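Uncharacterized protein (Actinomyces odontolyticus, PDB 4MJG) is of unknown function but belongs to the DUF4853 family and may be a lipoprotein, built round an antiparallel sheet flanked by helices. Local coordinates at residues Val16-Glu19 with Glu20-Arg24; Glu86-Pro89 with Asp90-Ala94. One frame throughout, in Å; residues are numbered along the deposited sequence.

Contact 1: residues Val16-Glu19 with Glu20-Arg24; sequences VSIE and EYISR
Val16 meets the phenol ring of Tyr21 at its edge: methyl CG2 lies near the ring plane, 4.1 Å from CD2, and the two side chains cross at about a right angle. Val65 of strand 62-73 and the loop residues Ser134 and Leu137 also touch Tyr21. Val16 CB lies 3.8 Å from Glu20 CG, and methyl CG1 comes a little farther off beside the same atom, so the valine straddles two consecutive residues of the first helical turn. Glu20 CG stands anti to its own backbone N (chi1 179°), which lays it across Val16; a bend at chi2 then sends the carboxylate on to Arg24. There Glu20 OE2 forms a salt bridge with Arg24 NE at 3.0 Å, though the N-H points poorly and the hydrogen bond is weak. Ser17 caps the helix: its OG, set between its own N and carbonyl carbon (chi1 76°), accepts from Glu20 N at 3.2 Å in a fairly straight bond (160°). Ser17 O accepts from Tyr21 N at 2.9 Å, and the i to i+4 series continues with Ile22 N to Ile18 O and Ser23 N to Glu19 O. Ile18 and Ile22 lie side by side, Ile18 CG1 3.9 Å from Ile22 CD1, both buried; Tyr63 and Val65 of strand 62-73 touch Ile18. Glu19 OE1 is hydrogen-bonded to Thr139 OG1. The arrangement is a serine N-cap with a hydrophobic staple, Val16 before the cap on Tyr21 in the first turn, opening an amphipathic helix 18-24 whose apolar side rests on the antiparallel sheet.

Contact 2: residues Glu86-Pro89 with Asp90-Ala94; sequences ENKP and DWAVA
Pro89 lies over one face of the Trp91 indole, and this is the close-packed part of the contact. Pro89 CB makes a CH-pi contact 3.8 Å from the centroid of the Trp91 five-membered ring, 29° off the normal, while Pro89 CG sits 3.5 Å from Trp91 CE2 and is displaced toward the rim. Trp91 CG stands between its backbone N and carbonyl carbon (chi1 55°), which folds the indole back over the proline. Ala92 CB adds a methyl 4.0 Å from Pro89 CG, and Leu111 of strand 107-113 touches all three residues. The backbone closes a type I turn from Pro89 to Ala92: Ala92 N donates to Pro89 O at 3.2 Å, approaching from well above the carbonyl plane. The solvent side is looser. Lys88, bent at chi3 and chi4, brings NZ only to 3.7 Å from Ala92 O, and Lys88 NZ stays 6.4 Å from Asp90 OD1. A serine in place of Trp91 would remove the indole face and would probably leave the Pro89 ring without its aromatic cover, opening a gap beside Leu111. The chemistry thus implies that aliphatic C-H groups on an electron-rich ring, with one turn bond, hold the bend, while the exposed charges probably contribute little.

From the N terminus the chain reaches contact 1 first, at residues 16-24, where the cap starts helix 18-24 against strand 62-73 and the 134-139 region. It then runs through two further helices, strands 44-55 and 62-73 and helix 77-86 before contact 2, at 86-94, turns it into edge strand 92-97. Contact 1 closes no loop but starts a helix; contact 2 closes a four-residue turn, and the two follow in series, neither nesting nor crossing. The centres of contact 1 and contact 2 lie about 20 Å apart, and their nearest atoms about 7 Å, without touching. Contact 1 joins a helix to the middle of the sheet; contact 2 joins the end of helix 77-86 to the edge of the sheet, beside strand 107-113.

Contact 1: residues Val16-Glu19 with Glu20-Arg24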
loop_
_atom_site.group_PDB
_atom_site.type_symbol
_atom_site.label_atom_id
_atom_site.label_comp_id
_atom_site.label_asym_id
_atom_site.label_seq_id
_atom_site.Cartn_x
_atom_site.Cartn_y
_atom_site.Cartn_z
ATOM N N VAL A 16 -7.557 2.380 -16.202
ATOM C CA VAL A 16 -8.408 1.202 -16.014
ATOM C C VAL A 16 -9.460 1.487 -14.948
ATOM O O VAL A 16 -9.295 2.394 -14.131
ATOM C CB VAL A 16 -7.613 -0.066 -15.607
ATOM C CG1 VAL A 16 -6.611 -0.446 -16.688
ATOM C CG2 VAL A 16 -6.916 0.106 -14.260
ATOM N N SER A 17 -10.533 0.705 -14.952
ATOM C CA SER A 17 -11.621 0.905 -14.002
ATOM C C SER A 17 -11.193 0.487 -12.601
ATOM O O SER A 17 -10.295 -0.340 -12.432
ATOM C CB SER A 17 -12.864 0.113 -14.413
ATOM O OG SER A 17 -12.704 -1.263 -14.117
ATOM N N ILE A 18 -11.849 1.070 -11.604
ATOM C CA ILE A 18 -11.624 0.718 -10.202
ATOM C C ILE A 18 -11.634 -0.796 -9.975
ATOM O O ILE A 18 -10.792 -1.322 -9.248
ATOM C CB ILE A 18 -12.660 1.413 -9.277
ATOM C CG1 ILE A 18 -12.398 1.087 -7.801
ATOM C CG2 ILE A 18 -14.091 1.041 -9.656
ATOM C CD1 ILE A 18 -11.077 1.607 -7.276
ATOM N N GLU A 19 -12.571 -1.488 -10.618
ATOM C CA GLU A 19 -12.713 -2.934 -10.456
ATOM C C GLU A 19 -11.541 -3.693 -11.075
ATOM O O GLU A 19 -11.082 -4.690 -10.516
ATOM C CB GLU A 19 -14.030 -3.403 -11.075
ATOM C CG GLU A 19 -15.268 -2.858 -10.374
ATOM C CD GLU A 19 -16.311 -2.335 -11.348
ATOM O OE1 GLU A 19 -16.017 -1.347 -12.067
ATOM O OE2 GLU A 19 -17.422 -2.910 -11.388
ATOM N N GLU A 20 -11.070 -3.220 -12.229
ATOM C CA GLU A 20 -9.906 -3.807 -12.893
ATOM C C GLU A 20 -8.658 -3.595 -12.051
ATOM O O GLU A 20 -7.789 -4.470 -11.982
ATOM C CB GLU A 20 -9.715 -3.174 -14.278
ATOM C CG GLU A 20 -8.513 -3.674 -15.079
ATOM C CD GLU A 20 -8.708 -5.055 -15.680
ATOM O OE1 GLU A 20 -9.743 -5.700 -15.418
ATOM O OE2 GLU A 20 -7.808 -5.500 -16.425
ATOM N N TYR A 21 -8.578 -2.430 -11.415
ATOM C CA TYR A 21 -7.430 -2.077 -10.589
ATOM C C TYR A 21 -7.380 -2.936 -9.332
ATOM O O TYR A 21 -6.325 -3.471 -8.969
ATOM C CB TYR A 21 -7.502 -0.608 -10.204
ATOM C CG TYR A 21 -6.212 -0.033 -9.673
ATOM C CD1 TYR A 21 -5.912 -0.068 -8.315
ATOM C CD2 TYR A 21 -5.306 0.582 -10.527
ATOM C CE1 TYR A 21 -4.735 0.482 -7.826
ATOM C CE2 TYR A 21 -4.129 1.137 -10.049
ATOM C CZ TYR A 21 -3.844 1.084 -8.702
ATOM O OH TYR A 21 -2.676 1.645 -8.242
ATOM N N ILE A 22 -8.528 -3.066 -8.677
ATOM C CA ILE A 22 -8.653 -3.928 -7.505
ATOM C C ILE A 22 -8.267 -5.368 -7.852
ATOM O O ILE A 22 -7.524 -6.026 -7.113
ATOM C CB ILE A 22 -10.088 -3.878 -6.940
ATOM C CG1 ILE A 22 -10.316 -2.535 -6.236
ATOM C CG2 ILE A 22 -10.329 -5.022 -5.969
ATOM C CD1 ILE A 22 -11.758 -2.244 -5.887
ATOM N N SER A 23 -8.764 -5.835 -8.991
ATOM C CA SER A 23 -8.526 -7.202 -9.442
ATOM C C SER A 23 -7.064 -7.488 -9.816
ATOM O O SER A 23 -6.526 -8.536 -9.446
ATOM C CB SER A 23 -9.431 -7.509 -10.636
ATOM O OG SER A 23 -9.108 -8.758 -11.212
ATOM N N ARG A 24 -6.421 -6.556 -10.521
ATOM C CA ARG A 24 -5.136 -6.836 -11.182
ATOM C C ARG A 24 -3.914 -6.036 -10.714
ATOM O O ARG A 24 -2.793 -6.548 -10.757
ATOM C CB ARG A 24 -5.314 -6.703 -12.689
ATOM C CG ARG A 24 -5.865 -8.001 -13.269
ATOM C CD ARG A 24 -6.624 -7.878 -14.585
ATOM N NE ARG A 24 -5.784 -7.563 -15.747
ATOM C CZ ARG A 24 -4.945 -8.409 -16.352
ATOM N NH1 ARG A 24 -4.783 -9.664 -15.930
ATOM N NH2 ARG A 24 -4.247 -7.987 -17.404
#

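Contact 2: residues Glu86-Pro89 with Asp90-Ala94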
loop_
_atom_site.group_PDB
_atom_site.type_symbol
_atom_site.label_atom_id
_atom_site.label_comp_id
_atom_site.label_asym_id
_atom_site.label_seq_id
_atom_site.Cartn_x
_atom_site.Cartn_y
_atom_site.Cartn_z
ATOM N N GLU A 86 16.730 0.397 -4.655
ATOM C CA GLU A 86 17.351 -0.759 -5.295
ATOM C C GLU A 86 16.346 -1.846 -5.681
ATOM O O GLU A 86 16.601 -2.641 -6.586
ATOM C CB GLU A 86 18.388 -1.351 -4.339
ATOM C CG GLU A 86 19.286 -2.433 -4.922
ATOM C CD GLU A 86 20.419 -2.822 -3.989
ATOM O OE1 GLU A 86 20.295 -2.606 -2.764
ATOM O OE2 GLU A 86 21.438 -3.348 -4.485
ATOM N N ASN A 87 15.217 -1.883 -4.982
ATOM C CA ASN A 87 14.176 -2.875 -5.233
ATOM C C ASN A 87 12.967 -2.251 -5.947
ATOM O O ASN A 87 11.842 -2.746 -5.845
ATOM C CB ASN A 87 13.760 -3.511 -3.901
ATOM C CG ASN A 87 13.440 -4.990 -4.028
ATOM O OD1 ASN A 87 12.765 -5.415 -4.964
ATOM N ND2 ASN A 87 13.921 -5.781 -3.077
ATOM N N LYS A 88 13.214 -1.171 -6.682
ATOM C CA LYS A 88 12.149 -0.404 -7.330
ATOM C C LYS A 88 11.476 -1.209 -8.447
ATOM O O LYS A 88 12.167 -1.746 -9.306
ATOM C CB LYS A 88 12.738 0.891 -7.897
ATOM C CG LYS A 88 11.756 1.785 -8.638
ATOM C CD LYS A 88 12.383 3.134 -8.974
ATOM C CE LYS A 88 13.329 3.063 -10.164
ATOM N NZ LYS A 88 12.606 2.880 -11.453
ATOM N N PRO A 89 10.130 -1.290 -8.440
ATOM C CA PRO A 89 9.389 -2.017 -9.477
ATOM C C PRO A 89 9.223 -1.215 -10.764
ATOM O O PRO A 89 9.309 0.014 -10.743
ATOM C CB PRO A 89 8.024 -2.251 -8.827
ATOM C CG PRO A 89 7.845 -1.074 -7.936
ATOM C CD PRO A 89 9.220 -0.695 -7.444
ATOM N N ASP A 90 8.965 -1.919 -11.865
ATOM C CA ASP A 90 8.881 -1.306 -13.196
ATOM C C ASP A 90 7.767 -0.274 -13.324
ATOM O O ASP A 90 7.943 0.746 -13.988
ATOM C CB ASP A 90 8.702 -2.380 -14.278
ATOM C CG ASP A 90 9.971 -3.181 -14.534
ATOM O OD1 ASP A 90 11.043 -2.818 -14.001
ATOM O OD2 ASP A 90 9.895 -4.179 -15.281
ATOM N N TRP A 91 6.628 -0.536 -12.688
ATOM C CA TRP A 91 5.483 0.384 -12.755
ATOM C C TRP A 91 5.717 1.738 -12.062
ATOM O O TRP A 91 4.902 2.661 -12.225
ATOM C CB TRP A 91 4.209 -0.275 -12.192
ATOM C CG TRP A 91 4.341 -0.821 -10.793
ATOM C CD1 TRP A 91 4.564 -2.121 -10.440
ATOM C CD2 TRP A 91 4.251 -0.081 -9.565
ATOM N NE1 TRP A 91 4.624 -2.236 -9.073
ATOM C CE2 TRP A 91 4.432 -1.001 -8.512
ATOM C CE3 TRP A 91 4.038 1.267 -9.255
ATOM C CZ2 TRP A 91 4.411 -0.615 -7.171
ATOM C CZ3 TRP A 91 4.014 1.649 -7.921
ATOM C CH2 TRP A 91 4.200 0.709 -6.895
ATOM N N ALA A 92 6.806 1.852 -11.294
ATOM C CA ALA A 92 7.115 3.070 -10.539
ATOM C C ALA A 92 7.895 4.075 -11.379
ATOM O O ALA A 92 9.079 3.874 -11.646
ATOM C CB ALA A 92 7.901 2.726 -9.282
ATOM N N VAL A 93 7.232 5.159 -11.779
ATOM C CA VAL A 93 7.871 6.193 -12.607
ATOM C C VAL A 93 8.818 7.109 -11.815
ATOM O O VAL A 93 9.670 7.766 -12.407
ATOM C CB VAL A 93 6.840 7.066 -13.376
ATOM C CG1 VAL A 93 5.951 6.197 -14.261
ATOM C CG2 VAL A 93 5.991 7.913 -12.431
ATOM N N ALA A 94 8.660 7.168 -10.490
ATOM C CA ALA A 94 9.493 8.041 -9.650
ATOM C C ALA A 94 9.530 7.595 -8.187
ATOM O O ALA A 94 8.585 6.983 -7.693
ATOM C CB ALA A 94 9.001 9.478 -9.740
#